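PDB 5WLH: LbaCas13a H328A (C2c2) from Lachnospiraceae bacterium NK4A179, which binds a precursor CRISPR RNA and, as a Cas13a effector nuclease, probably cuts RNA targets that match the guide it carries. Local coordinates for residues S65-R70 with V102-L107; V92-R97 with N167-K172; E115-K120 with C142-A147; K343-N348 with N365-L370. One frame throughout, in Å; residues are numbered along the deposited sequence.

Contact 1 (S65-R70 with V102-L107); sequences SGKLYR and VLSDML
Arg70 sets CG anti to its carbonyl carbon (chi1 -58°) and bends at chi2 (-82°), which places CD; the guanidinium beyond it meets Val102, which holds CG1 anti to its own backbone N. A type I beta turn, Gly66 to Tyr69, here packs against the start of helix 103-107, with Val102 at its N-cap position, in the helical N-terminal part of this Cas13a. Val102 CG1 sits over one guanidinium face, displaced toward the rim, 3.5 Å from Arg70 NH1. The rotation of the group is set by two polar ties: NH1 donates to Tyr69 O at 2.9 Å (N-H...O 154°), an acceptor lying in the guanidinium plane, and NE donates to Asn96 O. An alanine at Arg70 would probably leave Asn96 O without this donor and open a gap beside the Val102 methyls. Further along, Lys67 lays CG against Ser104 CB at 3.6 Å, and Tyr69 CE1 reaches Leu103 CD1 at 4.3 Å, while the phenol OH is bonded to Asp229. No clear direct hydrogen bond joins the segments; instead water links the turn to the backbone amides that open the helix. Tyr69 O accepts from two waters, one of which accepts from Leu103 N at 2.9 Å, the other from Ser104 N at 2.9 Å.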
# COMPACT_ATOMS: atom_id res chain seq x y z
N SER A 65 0.14 -20.25 27.96
CA SER A 65 -0.61 -19.21 28.65
C SER A 65 -1.23 -19.68 29.97
O SER A 65 -1.84 -18.86 30.67
CB SER A 65 -1.72 -18.67 27.73
OG SER A 65 -2.71 -17.97 28.47
N GLY A 66 -1.07 -20.95 30.33
CA GLY A 66 -1.87 -21.52 31.41
C GLY A 66 -1.67 -20.82 32.74
O GLY A 66 -2.64 -20.40 33.38
N LYS A 67 -0.42 -20.69 33.18
CA LYS A 67 -0.20 -20.28 34.56
C LYS A 67 -0.23 -18.76 34.75
O LYS A 67 -0.32 -18.30 35.89
CB LYS A 67 1.12 -20.86 35.08
CG LYS A 67 0.97 -22.23 35.75
CD LYS A 67 -0.03 -23.12 35.00
CE LYS A 67 -0.39 -24.38 35.76
NZ LYS A 67 -1.01 -25.38 34.85
N LEU A 68 -0.20 -17.99 33.67
CA LEU A 68 -0.45 -16.56 33.75
C LEU A 68 -1.92 -16.21 33.57
O LEU A 68 -2.26 -15.02 33.52
CB LEU A 68 0.40 -15.81 32.72
CG LEU A 68 1.88 -15.62 33.09
CD1 LEU A 68 2.63 -14.95 31.95
CD2 LEU A 68 2.02 -14.82 34.38
N TYR A 69 -2.80 -17.21 33.49
CA TYR A 69 -4.21 -16.96 33.24
C TYR A 69 -4.83 -16.17 34.38
O TYR A 69 -4.72 -16.55 35.55
CB TYR A 69 -4.94 -18.30 33.06
CG TYR A 69 -6.38 -18.17 32.62
CD1 TYR A 69 -7.38 -17.87 33.54
CD2 TYR A 69 -6.74 -18.36 31.30
CE1 TYR A 69 -8.69 -17.75 33.15
CE2 TYR A 69 -8.06 -18.25 30.89
CZ TYR A 69 -9.03 -17.95 31.82
OH TYR A 69 -10.34 -17.84 31.42
N ARG A 70 -5.48 -15.05 34.04
CA ARG A 70 -6.22 -14.23 34.98
C ARG A 70 -7.52 -13.78 34.34
O ARG A 70 -7.55 -13.47 33.14
CB ARG A 70 -5.42 -13.00 35.44
CG ARG A 70 -4.08 -13.33 36.09
CD ARG A 70 -4.27 -13.72 37.55
NE ARG A 70 -3.01 -13.89 38.26
CZ ARG A 70 -2.23 -14.96 38.15
NH1 ARG A 70 -2.57 -15.95 37.34
NH2 ARG A 70 -1.11 -15.04 38.86
N VAL A 102 -6.53 -17.05 41.24
CA VAL A 102 -5.42 -17.55 40.43
C VAL A 102 -5.72 -19.01 40.14
O VAL A 102 -5.49 -19.89 40.98
CB VAL A 102 -4.08 -17.37 41.14
CG1 VAL A 102 -2.94 -17.89 40.27
CG2 VAL A 102 -3.88 -15.91 41.49
N LEU A 103 -6.24 -19.27 38.93
CA LEU A 103 -6.72 -20.60 38.60
C LEU A 103 -5.62 -21.64 38.68
O LEU A 103 -5.86 -22.78 39.08
CB LEU A 103 -7.34 -20.59 37.20
CG LEU A 103 -8.86 -20.50 37.12
CD1 LEU A 103 -9.34 -21.07 35.81
CD2 LEU A 103 -9.51 -21.23 38.30
N SER A 104 -4.40 -21.27 38.27
CA SER A 104 -3.29 -22.23 38.29
C SER A 104 -3.01 -22.71 39.70
O SER A 104 -2.73 -23.89 39.91
CB SER A 104 -2.04 -21.60 37.68
OG SER A 104 -1.75 -20.35 38.28
N ASP A 105 -3.09 -21.81 40.68
CA ASP A 105 -2.90 -22.22 42.07
C ASP A 105 -4.08 -23.06 42.56
O ASP A 105 -3.88 -24.09 43.21
CB ASP A 105 -2.72 -20.99 42.97
CG ASP A 105 -1.48 -20.19 42.60
OD1 ASP A 105 -0.60 -20.73 41.90
OD2 ASP A 105 -1.38 -19.01 43.01
N MET A 106 -5.31 -22.65 42.24
CA MET A 106 -6.48 -23.35 42.75
C MET A 106 -6.56 -24.78 42.22
O MET A 106 -6.93 -25.71 42.96
CB MET A 106 -7.75 -22.58 42.39
CG MET A 106 -7.87 -21.24 43.08
SD MET A 106 -8.99 -20.16 42.17
CE MET A 106 -10.51 -21.10 42.28
N LEU A 107 -6.23 -24.98 40.96
CA LEU A 107 -6.44 -26.28 40.33
C LEU A 107 -5.25 -27.22 40.47
O LEU A 107 -5.39 -28.41 40.17
CB LEU A 107 -6.78 -26.09 38.84
CG LEU A 107 -7.97 -25.16 38.53
CD1 LEU A 107 -8.36 -25.24 37.05
CD2 LEU A 107 -9.17 -25.45 39.43
O HOH W 1 -3.33 -25.49 37.35
O HOH W 2 -6.93 -16.97 37.26
O HOH W 3 -3.74 -18.97 36.70

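Contact 2 (V92-R97 with N167-K172); sequences VKKINR and NNIDNK
Asn168 and Lys94 bury the most surface in this contact, and they are joined by a hydrogen bond from Asn168 ND2 to Lys94 O at 2.8 Å. The donor lies in the carbonyl plane with a C=O...N angle of 156°, although the acceptor is tilted 16° from the amide plane of the asparagine. The backbone puts Asn168 CB 3.2 Å from Lys94 O, and chi1 (-58°) sets CG anti to the carbonyl carbon, beside the backbone N. In return the Lys94 side chain runs past the main-chain carbonyl of Asn168: its CD is 3.3 Å from Asn168 O, and NZ, after a bend at chi4, gives that same oxygen a weak hydrogen bond of 3.4 Å. The contact therefore joins the last turn of helix 83-96 to the loop between helices 158-166 and 175-185, within the helical N-terminal part of the protein. Near a helix end the carbonyls run short of backbone donors, and the one bond Lys94 O receives within its segment, from Arg97 N, is weak; the asparagine supplies a stronger one. Its ND2 also bonds Arg98 O, just beyond the helix. An alanine in place of Asn168 would probably leave Lys94 O and Arg98 O without this shared donor and set the loop freer to shift. Ile169 adds the apolar part: its CD1 lies 3.6 Å from Lys94 CB and 4.0 Å from Ile95 CG1, and the side chain also touches Ile91 and Phe207.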
# COMPACT_ATOMS: atom_id res chain seq x y z
N VAL A 92 -8.66 -4.91 40.67
CA VAL A 92 -8.27 -5.97 39.74
C VAL A 92 -6.98 -6.64 40.21
O VAL A 92 -6.88 -7.87 40.23
CB VAL A 92 -8.13 -5.40 38.32
CG1 VAL A 92 -7.28 -6.31 37.46
CG2 VAL A 92 -9.50 -5.20 37.69
N LYS A 93 -5.99 -5.84 40.60
CA LYS A 93 -4.70 -6.40 40.98
C LYS A 93 -4.80 -7.29 42.20
O LYS A 93 -4.17 -8.35 42.26
CB LYS A 93 -3.69 -5.27 41.20
CG LYS A 93 -3.20 -4.63 39.90
CD LYS A 93 -2.48 -5.65 39.02
CE LYS A 93 -3.37 -6.18 37.89
NZ LYS A 93 -2.96 -7.53 37.41
N LYS A 94 -5.62 -6.90 43.18
CA LYS A 94 -5.79 -7.73 44.37
C LYS A 94 -6.48 -9.05 44.02
O LYS A 94 -6.14 -10.10 44.58
CB LYS A 94 -6.58 -6.97 45.43
CG LYS A 94 -5.82 -5.79 46.02
CD LYS A 94 -6.74 -4.85 46.78
CE LYS A 94 -5.96 -3.97 47.76
NZ LYS A 94 -5.54 -4.71 48.99
N ILE A 95 -7.45 -9.01 43.11
CA ILE A 95 -8.11 -10.23 42.67
C ILE A 95 -7.12 -11.15 41.98
O ILE A 95 -7.20 -12.38 42.11
CB ILE A 95 -9.31 -9.90 41.76
CG1 ILE A 95 -10.39 -9.16 42.54
CG2 ILE A 95 -9.87 -11.16 41.10
CD1 ILE A 95 -11.61 -8.82 41.72
N ASN A 96 -6.16 -10.58 41.25
CA ASN A 96 -5.19 -11.36 40.49
C ASN A 96 -3.96 -11.76 41.30
O ASN A 96 -3.23 -12.67 40.88
CB ASN A 96 -4.73 -10.58 39.25
CG ASN A 96 -5.75 -10.62 38.13
OD1 ASN A 96 -6.70 -11.40 38.16
ND2 ASN A 96 -5.53 -9.79 37.12
N ARG A 97 -3.70 -11.11 42.44
CA ARG A 97 -2.56 -11.46 43.27
C ARG A 97 -2.74 -12.85 43.87
O ARG A 97 -3.82 -13.44 43.83
CB ARG A 97 -2.37 -10.44 44.39
CG ARG A 97 -1.65 -9.16 43.97
CD ARG A 97 -0.88 -8.53 45.14
NE ARG A 97 0.56 -8.78 45.06
CZ ARG A 97 1.18 -9.81 45.63
NH1 ARG A 97 0.49 -10.71 46.32
NH2 ARG A 97 2.49 -9.94 45.50
N ASN A 167 -10.67 -12.54 48.98
CA ASN A 167 -9.63 -12.82 49.96
C ASN A 167 -8.57 -11.72 50.02
O ASN A 167 -7.93 -11.55 51.05
CB ASN A 167 -8.98 -14.17 49.64
CG ASN A 167 -8.08 -14.66 50.75
OD1 ASN A 167 -6.85 -14.54 50.67
ND2 ASN A 167 -8.67 -15.22 51.80
N ASN A 168 -8.38 -10.98 48.93
CA ASN A 168 -7.42 -9.88 48.91
C ASN A 168 -8.09 -8.51 48.85
O ASN A 168 -7.40 -7.51 48.67
CB ASN A 168 -6.46 -10.03 47.72
CG ASN A 168 -5.70 -11.34 47.74
OD1 ASN A 168 -5.68 -12.04 48.75
ND2 ASN A 168 -5.06 -11.67 46.62
N ILE A 169 -9.41 -8.45 48.98
CA ILE A 169 -10.16 -7.21 48.86
C ILE A 169 -10.70 -6.84 50.22
O ILE A 169 -11.38 -7.64 50.87
CB ILE A 169 -11.31 -7.34 47.84
CG1 ILE A 169 -10.77 -7.76 46.47
CG2 ILE A 169 -12.07 -6.02 47.74
CD1 ILE A 169 -10.16 -6.63 45.67
N ASP A 170 -10.41 -5.62 50.66
CA ASP A 170 -10.95 -5.05 51.89
C ASP A 170 -11.54 -3.68 51.61
O ASP A 170 -11.33 -2.71 52.34
CB ASP A 170 -9.89 -4.98 52.98
CG ASP A 170 -9.79 -6.27 53.78
OD1 ASP A 170 -10.84 -6.80 54.18
OD2 ASP A 170 -8.65 -6.76 53.99
N ASN A 171 -12.31 -3.59 50.53
CA ASN A 171 -12.95 -2.36 50.11
C ASN A 171 -14.43 -2.60 49.87
O ASN A 171 -14.87 -3.74 49.67
CB ASN A 171 -12.29 -1.79 48.84
CG ASN A 171 -10.77 -1.80 48.91
OD1 ASN A 171 -10.12 -2.77 48.53
ND2 ASN A 171 -10.20 -0.71 49.41
N LYS A 172 -15.19 -1.52 49.89
CA LYS A 172 -16.61 -1.56 49.55
C LYS A 172 -16.75 -1.21 48.08
O LYS A 172 -16.51 -0.06 47.68
CB LYS A 172 -17.41 -0.60 50.43
CG LYS A 172 -18.81 -1.07 50.78
CD LYS A 172 -18.78 -2.40 51.51
CE LYS A 172 -20.04 -2.61 52.34
NZ LYS A 172 -19.92 -3.81 53.23

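Contact 3 (E115-K120 with C142-A147); sequences EKAFEK and CGVDAA
Cys142 faces Lys120 and Ala117 on helix 115-130 and has the most surface buried of any residue in the contact. Its CB lies 3.6 Å from Lys120 CG and 3.9 Å from Ala117 O, while SG approaches the same CG at 3.7 Å. Lys120 starts with CG anti to its backbone N (chi1 167°), placing that methylene against the cysteine; bends at the three later torsions then curl the chain until NZ stands 3.6 Å from Cys142 CA. The ammonium makes a weak hydrogen bond to Thr141 O, just before the segment. Gly143 follows with a positive phi of 80°, a conformation that favours glycine, and carries the chain on to Val144. There CG2 meets Ala117 CB at 3.9 Å, and Leu152 of helix 146-155 also packs on Ala117. Asp145 takes the N-cap position of that helix, OD2 accepting from Thr148 N, so the connecting segment ends by starting the next helix of the N-terminal part. Between the two segments there is no hydrogen bond. The join thus rests on methyl, methylene and sulfur packing, which sets fewer directional demands than a polar grip; the lysine contributes mainly its aliphatic part here.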
# COMPACT_ATOMS: atom_id res chain seq x y z
N GLU A 115 -5.16 -31.89 38.48
CA GLU A 115 -5.05 -31.16 37.22
C GLU A 115 -5.69 -31.93 36.08
O GLU A 115 -6.42 -31.35 35.26
CB GLU A 115 -3.59 -30.87 36.91
CG GLU A 115 -2.98 -29.78 37.76
CD GLU A 115 -1.55 -29.50 37.37
OE1 GLU A 115 -0.93 -30.37 36.71
OE2 GLU A 115 -1.04 -28.42 37.73
N LYS A 116 -5.44 -33.24 36.01
CA LYS A 116 -6.02 -34.05 34.95
C LYS A 116 -7.54 -34.11 35.06
O LYS A 116 -8.25 -34.04 34.06
CB LYS A 116 -5.42 -35.46 34.97
CG LYS A 116 -4.21 -35.67 34.06
CD LYS A 116 -4.59 -35.60 32.58
CE LYS A 116 -3.59 -34.78 31.78
NZ LYS A 116 -4.20 -34.17 30.56
N ALA A 117 -8.06 -34.25 36.28
CA ALA A 117 -9.51 -34.31 36.46
C ALA A 117 -10.16 -32.99 36.05
O ALA A 117 -11.20 -32.98 35.39
CB ALA A 117 -9.85 -34.65 37.91
N PHE A 118 -9.55 -31.86 36.44
CA PHE A 118 -10.09 -30.55 36.11
C PHE A 118 -10.07 -30.31 34.60
O PHE A 118 -11.04 -29.79 34.04
CB PHE A 118 -9.29 -29.46 36.83
CG PHE A 118 -9.63 -29.28 38.29
CD1 PHE A 118 -10.94 -29.17 38.71
CD2 PHE A 118 -8.61 -29.19 39.23
CE1 PHE A 118 -11.24 -28.99 40.06
CE2 PHE A 118 -8.90 -29.02 40.57
CZ PHE A 118 -10.22 -28.91 40.99
N GLU A 119 -8.99 -30.70 33.93
CA GLU A 119 -8.95 -30.56 32.48
C GLU A 119 -10.00 -31.43 31.81
O GLU A 119 -10.65 -31.00 30.85
CB GLU A 119 -7.56 -30.90 31.93
CG GLU A 119 -7.46 -30.70 30.42
CD GLU A 119 -6.26 -31.39 29.80
OE1 GLU A 119 -5.66 -30.81 28.87
OE2 GLU A 119 -5.92 -32.52 30.24
N LYS A 120 -10.17 -32.66 32.30
CA LYS A 120 -11.20 -33.53 31.75
C LYS A 120 -12.60 -32.96 31.99
O LYS A 120 -13.47 -33.04 31.12
CB LYS A 120 -11.08 -34.93 32.36
CG LYS A 120 -12.27 -35.83 32.10
CD LYS A 120 -12.23 -36.42 30.71
CE LYS A 120 -12.87 -37.79 30.70
NZ LYS A 120 -12.40 -38.62 31.84
N CYS A 142 -14.85 -38.19 35.46
CA CYS A 142 -13.52 -37.72 35.09
C CYS A 142 -12.42 -38.60 35.69
O CYS A 142 -11.28 -38.14 35.84
CB CYS A 142 -13.33 -36.26 35.50
SG CYS A 142 -14.64 -35.12 34.91
N GLY A 143 -12.74 -39.84 36.04
CA GLY A 143 -11.77 -40.76 36.62
C GLY A 143 -11.50 -40.55 38.09
O GLY A 143 -10.35 -40.69 38.53
N VAL A 144 -12.53 -40.24 38.88
CA VAL A 144 -12.37 -39.79 40.26
C VAL A 144 -13.51 -40.34 41.11
O VAL A 144 -14.65 -40.42 40.65
CB VAL A 144 -12.30 -38.24 40.32
CG1 VAL A 144 -12.77 -37.70 41.66
CG2 VAL A 144 -10.88 -37.77 40.02
N ASP A 145 -13.19 -40.72 42.34
CA ASP A 145 -14.16 -41.29 43.28
C ASP A 145 -15.18 -40.24 43.70
O ASP A 145 -15.20 -39.11 43.20
CB ASP A 145 -13.43 -41.86 44.49
CG ASP A 145 -12.46 -40.88 45.09
OD1 ASP A 145 -11.38 -40.68 44.49
OD2 ASP A 145 -12.80 -40.27 46.12
N ALA A 146 -16.04 -40.59 44.66
CA ALA A 146 -17.13 -39.71 45.05
C ALA A 146 -16.71 -38.68 46.08
O ALA A 146 -17.17 -37.53 46.05
CB ALA A 146 -18.30 -40.54 45.59
N ALA A 147 -15.85 -39.07 47.03
CA ALA A 147 -15.39 -38.13 48.04
C ALA A 147 -14.51 -37.05 47.42
O ALA A 147 -14.62 -35.87 47.75
CB ALA A 147 -14.64 -38.88 49.14

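Contact 4 (K343-N348 with N365-L370); sequences KLPLEN and NTVKEL
Pro345 packs against Thr366, Val367 and Leu370, three residues that line one face of helix 357-388 at successive positions i, i+1 and i+4. Its segment has no regular structure, but backbone angles from Pro345 to Glu347 are close to a polyproline-II conformation, so an extended, polyproline-II-like loop segment lies against the helix. Followed outward, the proline ring begins with CB, whose bond from CA points at the helix and which stands 5.2 Å from Thr366 CG2. Next, CG comes within 4.1 Å of that same methyl, the two side chains sliding past each other in opposite directions. The ring then closes through CD, which makes the tighter contacts: Val367 CG2 at 3.7 Å and Leu370 CD1 at 4.0 Å, the proline and the leucine meeting tip to tip. Beside it Leu344 CD2 touches Val367 CG1 at 4.0 Å, and Val422 covers both of these residues from another loop. No hydrogen bond crosses between the segments, yet Pro345 O accepts one from Arg363 NH2, an earlier turn of the same helix. Lys343, bent at chi2 (95°), crosses Leu370 at about a right angle; its NZ is 4.0 Å from Leu370 CD1. That methyl is nearer still to the lysine's main chain, with Leu370 CD1 lying 3.5 Å from Lys343 O.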
# COMPACT_ATOMS: atom_id res chain seq x y z
N LYS A 343 -33.55 -0.60 19.00
CA LYS A 343 -33.79 0.62 19.76
C LYS A 343 -32.49 1.01 20.47
O LYS A 343 -31.95 0.24 21.27
CB LYS A 343 -34.95 0.42 20.75
CG LYS A 343 -34.75 -0.66 21.82
CD LYS A 343 -34.20 -0.07 23.12
CE LYS A 343 -33.44 -1.11 23.92
NZ LYS A 343 -32.42 -0.45 24.78
N LEU A 344 -31.97 2.17 20.14
CA LEU A 344 -30.74 2.56 20.81
C LEU A 344 -31.05 3.05 22.23
O LEU A 344 -32.03 3.77 22.43
CB LEU A 344 -30.03 3.64 20.03
CG LEU A 344 -29.48 3.18 18.68
CD1 LEU A 344 -28.84 4.34 17.97
CD2 LEU A 344 -28.49 2.05 18.90
N PRO A 345 -30.25 2.67 23.22
CA PRO A 345 -30.36 3.29 24.55
C PRO A 345 -30.06 4.78 24.46
O PRO A 345 -29.40 5.26 23.53
CB PRO A 345 -29.30 2.56 25.39
CG PRO A 345 -28.91 1.35 24.58
CD PRO A 345 -29.13 1.71 23.15
N LEU A 346 -30.56 5.53 25.44
CA LEU A 346 -30.29 6.97 25.48
C LEU A 346 -28.81 7.23 25.75
O LEU A 346 -28.11 6.41 26.35
CB LEU A 346 -31.14 7.65 26.56
CG LEU A 346 -32.64 7.81 26.31
CD1 LEU A 346 -32.91 8.27 24.88
CD2 LEU A 346 -33.40 6.52 26.62
N GLU A 347 -28.34 8.39 25.30
CA GLU A 347 -26.95 8.78 25.54
C GLU A 347 -26.70 8.99 27.03
O GLU A 347 -27.61 9.05 27.85
CB GLU A 347 -26.62 10.05 24.76
CG GLU A 347 -26.34 9.82 23.28
CD GLU A 347 -26.83 10.95 22.41
OE1 GLU A 347 -26.48 10.97 21.21
OE2 GLU A 347 -27.57 11.82 22.92
N ASN A 348 -25.42 9.11 27.38
CA ASN A 348 -25.01 9.17 28.77
C ASN A 348 -24.89 10.62 29.25
O ASN A 348 -25.00 11.58 28.47
CB ASN A 348 -23.68 8.45 28.98
CG ASN A 348 -23.52 7.24 28.06
OD1 ASN A 348 -23.47 7.38 26.83
ND2 ASN A 348 -23.46 6.05 28.66
N ASN A 365 -21.16 -1.75 24.30
CA ASN A 365 -21.29 -3.20 24.48
C ASN A 365 -22.75 -3.60 24.53
O ASN A 365 -23.14 -4.64 23.98
CB ASN A 365 -20.56 -3.65 25.75
CG ASN A 365 -19.07 -3.66 25.58
OD1 ASN A 365 -18.55 -3.52 24.47
ND2 ASN A 365 -18.34 -3.84 26.69
N THR A 366 -23.58 -2.78 25.18
CA THR A 366 -25.01 -3.04 25.18
C THR A 366 -25.57 -2.96 23.77
O THR A 366 -26.42 -3.78 23.39
CB THR A 366 -25.72 -2.04 26.10
OG1 THR A 366 -25.30 -2.27 27.45
CG2 THR A 366 -27.24 -2.18 25.98
N VAL A 367 -25.11 -1.99 22.99
CA VAL A 367 -25.60 -1.85 21.62
C VAL A 367 -25.15 -3.04 20.77
O VAL A 367 -25.93 -3.56 19.96
CB VAL A 367 -25.15 -0.51 21.01
CG1 VAL A 367 -25.41 -0.47 19.49
CG2 VAL A 367 -25.88 0.66 21.67
N LYS A 368 -23.91 -3.50 20.95
CA LYS A 368 -23.46 -4.65 20.17
C LYS A 368 -24.30 -5.88 20.49
O LYS A 368 -24.66 -6.65 19.59
CB LYS A 368 -21.99 -4.94 20.42
CG LYS A 368 -21.05 -3.94 19.80
CD LYS A 368 -19.61 -4.44 19.93
CE LYS A 368 -18.62 -3.38 19.55
NZ LYS A 368 -17.24 -3.79 19.90
N GLU A 369 -24.64 -6.07 21.77
CA GLU A 369 -25.47 -7.22 22.11
C GLU A 369 -26.88 -7.07 21.55
O GLU A 369 -27.49 -8.06 21.15
CB GLU A 369 -25.49 -7.46 23.62
CG GLU A 369 -25.84 -8.91 24.01
CD GLU A 369 -25.13 -9.97 23.15
OE1 GLU A 369 -25.82 -10.89 22.64
OE2 GLU A 369 -23.89 -9.89 23.00
N LEU A 370 -27.39 -5.84 21.48
CA LEU A 370 -28.69 -5.59 20.85
C LEU A 370 -28.67 -5.96 19.37
O LEU A 370 -29.59 -6.62 18.87
CB LEU A 370 -29.08 -4.13 21.01
CG LEU A 370 -29.56 -3.71 22.40
CD1 LEU A 370 -29.69 -2.21 22.47
CD2 LEU A 370 -30.89 -4.38 22.69

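Overall arrangement
Contacts 1, 2 and 3 lie in the N-terminal part, with contact 1 touching both of the others; contacts 2 and 3 do not touch, their nearest atoms being about 16 Å apart. Contacts 1 and 2, centres 16 Å apart, interlock: their segments alternate along the chain, and Val102 CG2 of contact 1 packs 3.4 Å from Asn96 O of contact 2. Contact 3, its centre 18 Å from that of contact 1, meets it where Leu107 O lies 3.5 Å from Phe118 CD2, and it is nested inside the loop closed by contact 2. Contact 4 stands apart, its centre 30 Å or more from the others. Its nearest atom is about 5 Å from the bound RNA, against about 10, 19 and 15 Å for contacts 1, 2 and 3.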